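Local coordinates for glucan-binding protein C, GbpC (Streptococcus mutans UA159, PDB 5UQZ) that probably binds glucan at the streptococcal cell surface, carries a calcium ion, and is thought to mediate both sucrose-dependent and sucrose-independent adherence, at residues A[125-129]-A[156-161]; A[194-200]-A[310-316]; A[221-225]-A[237-241]; A[249-254]-A[299-304]. All coordinates share one frame; numbering follows the deposited sequence.

Interaction 1: residues A[125-129]-A[156-161]; sequences KMKVG and YTLNSS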
# COMPACT_ATOMS: atom_id res chain seq x y z
N LYS A 125 -12.96 -15.36 -7.33
CA LYS A 125 -13.54 -14.24 -8.04
C LYS A 125 -14.68 -13.68 -7.20
O LYS A 125 -15.52 -14.43 -6.72
CB LYS A 125 -14.10 -14.77 -9.37
CG LYS A 125 -14.57 -13.78 -10.38
CD LYS A 125 -15.54 -14.39 -11.40
CE LYS A 125 -14.90 -15.52 -12.12
NZ LYS A 125 -15.72 -15.91 -13.33
N MET A 126 -14.67 -12.38 -7.01
CA MET A 126 -15.81 -11.72 -6.40
C MET A 126 -16.78 -11.25 -7.48
O MET A 126 -16.39 -11.01 -8.63
CB MET A 126 -15.37 -10.50 -5.60
CG MET A 126 -14.66 -10.85 -4.29
SD MET A 126 -14.16 -9.44 -3.32
CE MET A 126 -15.68 -9.02 -2.50
N LYS A 127 -18.06 -11.17 -7.11
CA LYS A 127 -19.14 -10.77 -8.00
C LYS A 127 -19.75 -9.49 -7.45
O LYS A 127 -20.03 -9.38 -6.24
CB LYS A 127 -20.17 -11.92 -7.99
CG LYS A 127 -21.41 -11.60 -8.80
CD LYS A 127 -22.29 -12.85 -8.95
CE LYS A 127 -23.59 -12.49 -9.66
NZ LYS A 127 -24.50 -13.65 -9.77
N VAL A 128 -19.97 -8.52 -8.33
CA VAL A 128 -20.51 -7.24 -7.90
C VAL A 128 -21.80 -7.46 -7.12
O VAL A 128 -22.70 -8.19 -7.56
CB VAL A 128 -20.76 -6.34 -9.12
CG1 VAL A 128 -21.69 -5.16 -8.74
CG2 VAL A 128 -19.44 -5.81 -9.67
N GLY A 129 -21.89 -6.82 -5.94
CA GLY A 129 -23.10 -6.77 -5.16
C GLY A 129 -23.26 -7.90 -4.17
O GLY A 129 -24.22 -7.88 -3.40
N TYR A 156 -16.50 -8.00 2.90
CA TYR A 156 -16.07 -7.34 1.68
C TYR A 156 -17.20 -7.41 0.66
O TYR A 156 -17.81 -8.47 0.48
CB TYR A 156 -14.85 -8.06 1.03
CG TYR A 156 -13.66 -8.25 1.92
CD1 TYR A 156 -13.51 -9.37 2.74
CD2 TYR A 156 -12.61 -7.35 1.85
CE1 TYR A 156 -12.34 -9.60 3.48
CE2 TYR A 156 -11.43 -7.56 2.60
CZ TYR A 156 -11.29 -8.69 3.38
OH TYR A 156 -10.14 -8.86 4.11
N THR A 157 -17.42 -6.30 -0.04
CA THR A 157 -18.42 -6.27 -1.13
C THR A 157 -17.80 -5.54 -2.32
O THR A 157 -17.39 -4.37 -2.19
CB THR A 157 -19.69 -5.52 -0.71
OG1 THR A 157 -20.19 -6.13 0.47
CG2 THR A 157 -20.75 -5.62 -1.81
N LEU A 158 -17.80 -6.21 -3.47
CA LEU A 158 -17.34 -5.56 -4.70
C LEU A 158 -18.50 -4.72 -5.26
O LEU A 158 -19.58 -5.26 -5.51
CB LEU A 158 -16.95 -6.64 -5.70
CG LEU A 158 -16.38 -6.12 -7.04
CD1 LEU A 158 -15.02 -5.45 -6.88
CD2 LEU A 158 -16.27 -7.27 -8.04
N ASN A 159 -18.31 -3.41 -5.38
CA ASN A 159 -19.40 -2.54 -5.84
C ASN A 159 -19.35 -2.32 -7.34
O ASN A 159 -20.37 -1.99 -7.96
CB ASN A 159 -19.31 -1.16 -5.17
CG ASN A 159 -19.35 -1.28 -3.67
OD1 ASN A 159 -20.26 -1.94 -3.12
ND2 ASN A 159 -18.37 -0.70 -3.01
N SER A 160 -18.18 -2.43 -7.95
CA SER A 160 -17.99 -2.22 -9.39
C SER A 160 -16.65 -2.82 -9.78
O SER A 160 -15.77 -3.03 -8.92
CB SER A 160 -18.05 -0.74 -9.76
OG SER A 160 -16.93 -0.01 -9.22
N SER A 161 -16.49 -3.06 -11.08
CA SER A 161 -15.22 -3.55 -11.62
C SER A 161 -14.83 -2.72 -12.85
O SER A 161 -15.66 -2.01 -13.44
CB SER A 161 -15.38 -5.02 -12.05
OG SER A 161 -14.17 -5.48 -12.55
O HOH W 1 -18.71 -8.84 -3.88

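Interaction 2: residues A[194-200]-A[310-316]; sequences KISVTMQ and EPFTFTV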
# COMPACT_ATOMS: atom_id res chain seq x y z
N LYS A 194 -13.95 1.67 -12.33
CA LYS A 194 -13.09 1.45 -11.17
C LYS A 194 -13.44 0.11 -10.54
O LYS A 194 -14.57 -0.38 -10.66
CB LYS A 194 -13.23 2.56 -10.15
CG LYS A 194 -14.54 2.78 -9.63
CD LYS A 194 -14.60 4.20 -8.96
CE LYS A 194 -15.98 4.41 -8.37
NZ LYS A 194 -16.06 5.64 -7.55
N ILE A 195 -12.46 -0.45 -9.82
CA ILE A 195 -12.74 -1.49 -8.85
C ILE A 195 -13.05 -0.76 -7.54
O ILE A 195 -12.27 0.10 -7.09
CB ILE A 195 -11.53 -2.42 -8.68
CG1 ILE A 195 -11.32 -3.26 -9.95
CG2 ILE A 195 -11.70 -3.36 -7.47
CD1 ILE A 195 -10.03 -4.07 -9.96
N SER A 196 -14.18 -1.11 -6.92
CA SER A 196 -14.62 -0.47 -5.68
C SER A 196 -15.00 -1.58 -4.71
O SER A 196 -15.78 -2.46 -5.08
CB SER A 196 -15.87 0.37 -5.97
OG SER A 196 -16.42 0.81 -4.74
N VAL A 197 -14.46 -1.53 -3.49
CA VAL A 197 -14.73 -2.58 -2.49
C VAL A 197 -15.10 -1.88 -1.18
O VAL A 197 -14.31 -1.10 -0.64
CB VAL A 197 -13.51 -3.50 -2.27
CG1 VAL A 197 -13.79 -4.53 -1.16
CG2 VAL A 197 -13.14 -4.24 -3.55
N THR A 198 -16.28 -2.21 -0.64
CA THR A 198 -16.65 -1.77 0.69
C THR A 198 -16.27 -2.87 1.68
O THR A 198 -16.53 -4.06 1.45
CB THR A 198 -18.16 -1.48 0.76
OG1 THR A 198 -18.47 -0.42 -0.13
CG2 THR A 198 -18.61 -1.11 2.17
N MET A 199 -15.67 -2.44 2.79
CA MET A 199 -15.22 -3.37 3.81
C MET A 199 -15.69 -2.90 5.17
O MET A 199 -15.87 -1.70 5.42
CB MET A 199 -13.75 -3.60 3.79
CG MET A 199 -12.80 -2.64 3.54
SD MET A 199 -11.13 -3.48 3.16
CE MET A 199 -10.79 -4.24 4.73
N GLN A 200 -15.80 -3.88 6.08
CA GLN A 200 -16.04 -3.56 7.48
C GLN A 200 -15.30 -4.58 8.32
O GLN A 200 -15.42 -5.79 8.06
CB GLN A 200 -17.54 -3.56 7.82
CG GLN A 200 -17.77 -3.11 9.23
CD GLN A 200 -19.27 -3.00 9.60
OE1 GLN A 200 -20.13 -3.52 8.89
NE2 GLN A 200 -19.54 -2.34 10.71
N GLU A 310 -17.17 1.23 11.43
CA GLU A 310 -18.18 1.40 10.40
C GLU A 310 -17.58 1.16 9.01
O GLU A 310 -16.36 1.27 8.82
CB GLU A 310 -18.71 2.83 10.52
CG GLU A 310 -19.41 3.03 11.89
CD GLU A 310 -20.74 3.74 11.82
OE1 GLU A 310 -21.27 4.13 10.75
OE2 GLU A 310 -21.29 3.94 12.92
N PRO A 311 -18.40 0.83 8.02
CA PRO A 311 -17.83 0.47 6.70
C PRO A 311 -17.08 1.63 6.03
O PRO A 311 -17.36 2.83 6.27
CB PRO A 311 -19.08 0.10 5.88
CG PRO A 311 -20.08 -0.33 6.94
CD PRO A 311 -19.86 0.59 8.12
N PHE A 312 -16.13 1.24 5.20
CA PHE A 312 -15.39 2.18 4.38
C PHE A 312 -15.16 1.52 3.03
O PHE A 312 -15.31 0.31 2.89
CB PHE A 312 -14.07 2.60 5.07
CG PHE A 312 -13.17 1.47 5.40
CD1 PHE A 312 -13.36 0.76 6.60
CD2 PHE A 312 -12.15 1.08 4.54
CE1 PHE A 312 -12.53 -0.32 6.94
CE2 PHE A 312 -11.32 0.01 4.89
CZ PHE A 312 -11.53 -0.69 6.08
N THR A 313 -14.80 2.32 2.02
CA THR A 313 -14.71 1.80 0.66
C THR A 313 -13.42 2.25 -0.00
O THR A 313 -13.12 3.45 -0.01
CB THR A 313 -15.90 2.32 -0.16
OG1 THR A 313 -17.11 1.90 0.48
CG2 THR A 313 -15.87 1.80 -1.60
N PHE A 314 -12.67 1.33 -0.58
CA PHE A 314 -11.51 1.72 -1.37
C PHE A 314 -11.82 1.55 -2.85
O PHE A 314 -12.64 0.69 -3.23
CB PHE A 314 -10.25 0.96 -0.97
CG PHE A 314 -10.22 -0.53 -1.29
CD1 PHE A 314 -9.84 -0.96 -2.57
CD2 PHE A 314 -10.49 -1.46 -0.31
CE1 PHE A 314 -9.77 -2.32 -2.85
CE2 PHE A 314 -10.41 -2.84 -0.61
CZ PHE A 314 -10.03 -3.27 -1.87
N THR A 315 -11.20 2.40 -3.67
CA THR A 315 -11.38 2.30 -5.10
C THR A 315 -10.06 2.47 -5.83
O THR A 315 -9.13 3.14 -5.34
CB THR A 315 -12.42 3.30 -5.69
OG1 THR A 315 -11.89 4.62 -5.65
CG2 THR A 315 -13.73 3.29 -4.91
N VAL A 316 -9.99 1.91 -7.02
CA VAL A 316 -8.86 2.10 -7.91
C VAL A 316 -9.39 2.14 -9.33
O VAL A 316 -10.21 1.30 -9.73
CB VAL A 316 -7.76 1.03 -7.71
CG1 VAL A 316 -8.31 -0.40 -7.86
CG2 VAL A 316 -6.59 1.27 -8.63
O HOH W 2 -13.80 6.58 -5.98

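Interaction 3: residues A[221-225]-A[237-241]; sequences SLSSL and EKVNL. With CA (calcium ion), chain B.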
# COMPACT_ATOMS: atom_id res chain seq x y z
N SER A 221 -4.00 2.23 9.29
CA SER A 221 -3.25 2.74 8.15
C SER A 221 -4.10 2.72 6.89
O SER A 221 -4.90 1.81 6.67
CB SER A 221 -2.02 1.87 7.94
OG SER A 221 -2.39 0.54 7.65
N LEU A 222 -3.88 3.72 6.04
CA LEU A 222 -4.39 3.74 4.67
C LEU A 222 -3.19 4.14 3.81
O LEU A 222 -3.11 5.23 3.21
CB LEU A 222 -5.56 4.73 4.54
CG LEU A 222 -6.77 4.33 5.41
CD1 LEU A 222 -7.79 5.43 5.51
CD2 LEU A 222 -7.42 3.01 4.96
N SER A 223 -2.22 3.24 3.75
CA SER A 223 -0.97 3.50 3.06
C SER A 223 -1.09 3.19 1.58
O SER A 223 -2.07 2.62 1.09
CB SER A 223 0.12 2.65 3.68
OG SER A 223 0.28 2.95 5.06
N SER A 224 -0.04 3.58 0.83
CA SER A 224 0.12 3.13 -0.54
C SER A 224 -1.08 3.54 -1.42
O SER A 224 -1.60 2.77 -2.22
CB SER A 224 0.35 1.63 -0.57
OG SER A 224 0.68 1.17 -1.87
N LEU A 225 -1.47 4.83 -1.33
CA LEU A 225 -2.54 5.35 -2.19
C LEU A 225 -1.88 5.99 -3.40
O LEU A 225 -1.75 7.22 -3.51
CB LEU A 225 -3.46 6.29 -1.43
CG LEU A 225 -4.22 5.63 -0.25
CD1 LEU A 225 -5.08 6.66 0.44
CD2 LEU A 225 -5.04 4.43 -0.67
N GLU A 237 -5.76 5.70 -6.58
CA GLU A 237 -6.28 4.87 -5.49
C GLU A 237 -6.87 5.79 -4.44
O GLU A 237 -6.23 6.77 -4.02
CB GLU A 237 -5.15 3.99 -4.95
CG GLU A 237 -4.65 3.08 -6.06
CD GLU A 237 -3.43 2.23 -5.78
OE1 GLU A 237 -2.97 2.11 -4.63
OE2 GLU A 237 -2.95 1.62 -6.79
N LYS A 238 -8.08 5.48 -3.99
CA LYS A 238 -8.86 6.36 -3.11
C LYS A 238 -9.53 5.56 -2.02
O LYS A 238 -9.81 4.38 -2.18
CB LYS A 238 -9.99 7.07 -3.91
CG LYS A 238 -9.53 7.83 -5.15
CD LYS A 238 -10.70 8.57 -5.79
CE LYS A 238 -10.24 9.44 -6.93
NZ LYS A 238 -11.40 10.02 -7.65
N VAL A 239 -9.81 6.25 -0.90
CA VAL A 239 -10.62 5.64 0.16
C VAL A 239 -11.73 6.60 0.55
O VAL A 239 -11.46 7.77 0.85
CB VAL A 239 -9.79 5.26 1.39
CG1 VAL A 239 -10.68 4.50 2.41
CG2 VAL A 239 -8.62 4.41 0.97
N ASN A 240 -12.97 6.12 0.60
CA ASN A 240 -14.08 6.84 1.19
C ASN A 240 -14.23 6.31 2.61
O ASN A 240 -14.55 5.13 2.81
CB ASN A 240 -15.36 6.62 0.38
CG ASN A 240 -16.51 7.45 0.91
OD1 ASN A 240 -16.66 7.64 2.12
ND2 ASN A 240 -17.33 8.00 -0.01
N LEU A 241 -13.95 7.16 3.59
CA LEU A 241 -13.88 6.70 4.97
C LEU A 241 -15.25 6.54 5.62
O LEU A 241 -15.31 5.98 6.73
CB LEU A 241 -13.05 7.65 5.85
CG LEU A 241 -11.53 7.47 5.58
CD1 LEU A 241 -11.07 7.90 4.20
CD2 LEU A 241 -10.81 8.33 6.58
CA CA B . -1.02 0.98 -3.63
O HOH W 3 -4.06 8.52 -4.49
O HOH W 4 -0.95 0.26 -6.10
O HOH W 5 1.07 -0.13 -4.31
O HOH W 6 -1.17 -1.46 -4.07
O HOH W 7 -2.56 0.10 -2.05

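Interaction 4: residues A[249-254]-A[299-304]; sequences IPGSSV and YYGAGA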
# COMPACT_ATOMS: atom_id res chain seq x y z
N ILE A 249 -1.50 12.71 7.40
CA ILE A 249 -0.10 12.41 7.69
C ILE A 249 0.75 13.59 7.23
O ILE A 249 0.66 13.98 6.06
CB ILE A 249 0.35 11.12 7.00
CG1 ILE A 249 -0.52 9.90 7.43
CG2 ILE A 249 1.85 10.89 7.24
CD1 ILE A 249 -0.38 9.54 8.83
N PRO A 250 1.52 14.24 8.11
CA PRO A 250 2.30 15.42 7.68
C PRO A 250 3.23 15.09 6.53
O PRO A 250 3.90 14.06 6.52
CB PRO A 250 3.10 15.81 8.92
CG PRO A 250 2.66 14.94 9.96
CD PRO A 250 1.74 13.87 9.52
N GLY A 251 3.26 15.98 5.54
CA GLY A 251 4.11 15.81 4.37
C GLY A 251 3.58 14.84 3.35
O GLY A 251 4.24 14.65 2.31
N SER A 252 2.46 14.18 3.60
CA SER A 252 1.95 13.22 2.64
C SER A 252 1.30 13.91 1.44
O SER A 252 0.74 15.02 1.55
CB SER A 252 0.91 12.34 3.32
OG SER A 252 0.36 11.46 2.37
N SER A 253 1.35 13.23 0.29
CA SER A 253 0.59 13.62 -0.90
C SER A 253 -0.90 13.38 -0.75
O SER A 253 -1.66 13.88 -1.59
CB SER A 253 1.13 12.81 -2.09
OG SER A 253 0.84 11.42 -1.94
N VAL A 254 -1.33 12.63 0.28
CA VAL A 254 -2.72 12.21 0.41
C VAL A 254 -3.46 13.21 1.31
O VAL A 254 -3.02 13.53 2.42
CB VAL A 254 -2.78 10.80 1.03
CG1 VAL A 254 -4.20 10.41 1.40
CG2 VAL A 254 -2.14 9.83 0.06
N TYR A 299 5.43 7.25 4.18
CA TYR A 299 4.44 8.24 4.61
C TYR A 299 3.97 9.10 3.46
O TYR A 299 2.84 9.61 3.47
CB TYR A 299 5.01 9.14 5.74
CG TYR A 299 5.95 10.20 5.21
CD1 TYR A 299 7.31 9.95 5.01
CD2 TYR A 299 5.45 11.45 4.83
CE1 TYR A 299 8.17 10.90 4.48
CE2 TYR A 299 6.29 12.41 4.29
CZ TYR A 299 7.66 12.12 4.11
OH TYR A 299 8.52 13.02 3.58
N TYR A 300 4.82 9.26 2.43
CA TYR A 300 4.48 10.20 1.38
C TYR A 300 3.24 9.78 0.62
O TYR A 300 2.56 10.64 0.05
CB TYR A 300 5.67 10.33 0.44
CG TYR A 300 5.44 11.20 -0.75
CD1 TYR A 300 5.24 12.59 -0.62
CD2 TYR A 300 5.46 10.65 -2.03
CE1 TYR A 300 5.00 13.38 -1.74
CE2 TYR A 300 5.27 11.45 -3.15
CZ TYR A 300 5.04 12.80 -3.00
OH TYR A 300 4.83 13.59 -4.13
N GLY A 301 2.96 8.48 0.55
CA GLY A 301 1.79 8.00 -0.15
C GLY A 301 0.68 7.55 0.78
O GLY A 301 -0.22 6.82 0.33
N ALA A 302 0.68 8.00 2.03
CA ALA A 302 -0.19 7.39 3.03
C ALA A 302 -1.18 8.36 3.66
O ALA A 302 -0.91 9.55 3.83
CB ALA A 302 0.64 6.83 4.17
N GLY A 303 -2.33 7.80 4.04
CA GLY A 303 -3.24 8.42 4.98
C GLY A 303 -3.43 7.50 6.16
O GLY A 303 -2.79 6.45 6.28
N ALA A 304 -4.34 7.85 7.05
CA ALA A 304 -4.71 7.02 8.18
C ALA A 304 -6.11 7.39 8.59
O ALA A 304 -6.67 8.38 8.11
CB ALA A 304 -3.77 7.24 9.36
O HOH W 8 -2.37 11.87 4.68
O HOH W 9 7.05 15.03 2.26

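Interaction 1: residues A[125-129]-A[156-161]
Gly129 and Leu158 join two strands that belong to different sheets of the beta-supersandwich, and the backbones meet at a steep angle: the axes of 125-127 and 156-160 run 67° apart and come within 6.9 Å. A single direct backbone bond ties them, Gly129 N to Leu158 O at 2.8 Å. Just before it, the CA of Val128 makes a CA-H...O contact with the same oxygen. A water gives a second bridge, donating to Lys127 O and accepting from Leu158 N, so both polar backbone atoms of Leu158 are used. The chain turns at Gly129 with a phi of 90°, a conformation that glycine adopts easily.

Between the strands lies an apolar filling. Leu158 points into the gap, and its CD2 is 3.9 Å from Val128 CG2, the two side chains crossing at about a right angle; the same methyl of Leu158 lies 4.1 Å from Met126 CB. Leu158 also packs on Ala168 and Ile182, of the sheet to which strand 122-127 belongs. Met126, flexible and unbranched, turns at its sulfur (chi3 81°), which brings its terminal methyl down onto the other strand. There Met126 CE rests 3.8 Å from Tyr156 CB and 3.7 Å from Leu158 N.

Interaction 2: residues A[194-200]-A[310-316]
The ring of Phe314 carries Val197 on one face and the sulfur of Met199 at its edge: in the large sheet of the beta-supersandwich, two phenylalanines of strand 312-319 pack against Val197 and Met199 of the neighbouring antiparallel strand. Val197 CB makes a CH-pi contact 3.8 Å from the Phe314 centroid, displaced toward the rim, while Met199 SD lies in the ring plane, 3.9 Å from Phe314 CE2. Phe312 takes Met199 over one face, with CG only 3.3 Å from Phe312 CE2, and has Glu310 O at its edge, in plane; the sulfur stands oblique to this second ring, so one methionine makes Met-aromatic contacts with both. Both phenylalanines place CG between backbone N and carbonyl carbon (chi1 58° and 68°), which swings the rings toward the partner strand. Phe329 stacks with Phe314, and Ile180 and Ile182 also pack on it, so large apolar residues suit this face.

Beneath the rings, Ile195-Val316, Val197-Phe314 and Met199-Phe312 are hydrogen-bonded pairs, each joined by two backbone bonds. The opposite face carries the small polar residues Ser196, Thr198, Thr313 and Thr315; Ser196 OG and Thr198 OG1 both bond to Asn159 of the next strand. At the end of the pair a water links Lys194 NZ with Thr315 OG1. Between Thr198 and Thr313 the hydroxyls bond directly, Thr198 OG1 to Thr313 OG1 at 2.8 Å.

Interaction 3: residues A[221-225]-A[237-241]
Leu225, Glu237 and Val239 carry much of this contact, which joins a calcium site to an apolar core. Glu237 is the link between the two. Its chain runs extended beyond CG (chi2 174°), carrying the carboxylate out from the strand to the metal, where OE1 binds calcium at 2.5 Å. Ser224 reaches the same ion from the other segment with two atoms, O at 2.4 Å and OG at 2.5 Å. Glu237 OE1 and Ser224 O therefore stand only 2.8 Å apart, two oxygens whose closeness is accounted for by the shared cation. Asn226 and four waters complete the eight oxygen ligands, a hard-donor shell well suited to calcium. The other carboxylate oxygen, Glu237 OE2, takes a hydrogen bond from one of these waters and another from His235, which fixes the rotation of the group; Ser224 OG is likewise bonded to Asp285.

Leu225 is buried and meets the strand through its side chain. Its CD2 meets Val239 CG2 at 3.9 Å, the two branched chains crossing at about a right angle, while its CB lies against Glu237 O. A water donates to both Leu225 O and Glu237 O, bridging the segments; Leu225 O also takes a bond from Asn267. Leu222 extends the apolar layer, touching Val239 and Leu241 through CD1.

The segments sit between several strands: Ile261 of strand 260-263 packs on Leu222, Leu225 and Leu241, Phe329 of strand 325-329 on Leu222 and Val239, and strand 312-319 pairs with 233-240.

Interaction 4: residues A[249-254]-A[299-304]
Ser252 and Ser253 supply the hydrogen bonds that fasten loop 249-254 to segment 299-304. Ser252 OG donates to Ala302 O at 2.7 Å and accepts from Val254 N at 2.9 Å, so one small hydroxyl grips the partner segment and closes its own loop. With chi1 at 177° the hydroxyl swings away from its own nitrogen and across to the Ala302 carbonyl. Ser253 sends two donors to one acceptor: its N and its OG both reach Tyr300 O, the OG at 2.7 Å in the carbonyl plane. Asn267 provides a further partner for the Ser253 hydroxyl.

Water extends this polar network. One molecule bonds to Ile249 N, Val254 O and Ala302 O, and another joins Gly251 O to Tyr299 OH.

The rings meet the loop in different ways. Ser253 CB lies over one face of Tyr300, 4.2 Å from the centroid, as a CH-pi contact, whereas Gly251 O comes to that ring's edge. Tyr299 runs past the turn, its CD2 3.5 Å from Pro250 O; Gly251 C lies at the edge of this ring, in its plane.

Apolar contacts are fewer. The branched Ile249 lays CG2 against Tyr299 CB at 3.9 Å and sends CD1 toward the methyl of Ala304.

Pro250 packs on Gln44, Tyr45 and Glu48 of helix 3-51, and residues 303-304 start strand 303-306. The loop is a type II beta turn from Ile249 to Ser252, with Gly251 at its positive-phi corner; Ser252 ends this turn and begins an ST turn in which its OG accepts from Val254 N.

One segment each of interactions 1 and 3 and both of interaction 2 lie on neighbouring strands of the large antiparallel sheet. Interactions 1 and 2, with centres 10 Å apart, are joined by Asn159 N to Ser196 O at 2.7 Å, a probable hydrogen bond between strands 151-160 and 194-204. Interaction 2 meets interaction 3, 9 Å away between centres, through Thr315 N and Lys238 O at 2.8 Å; its Val316 side chain comes within about 7 Å of the calcium held by interaction 3. Interaction 4 touches interaction 3 through Leu225 N and Gly301 O, 2.9 Å apart, and Gly301 O lies 7.1 Å from the calcium. Interaction 1 lies farthest from interaction 4, about 28 Å between centres.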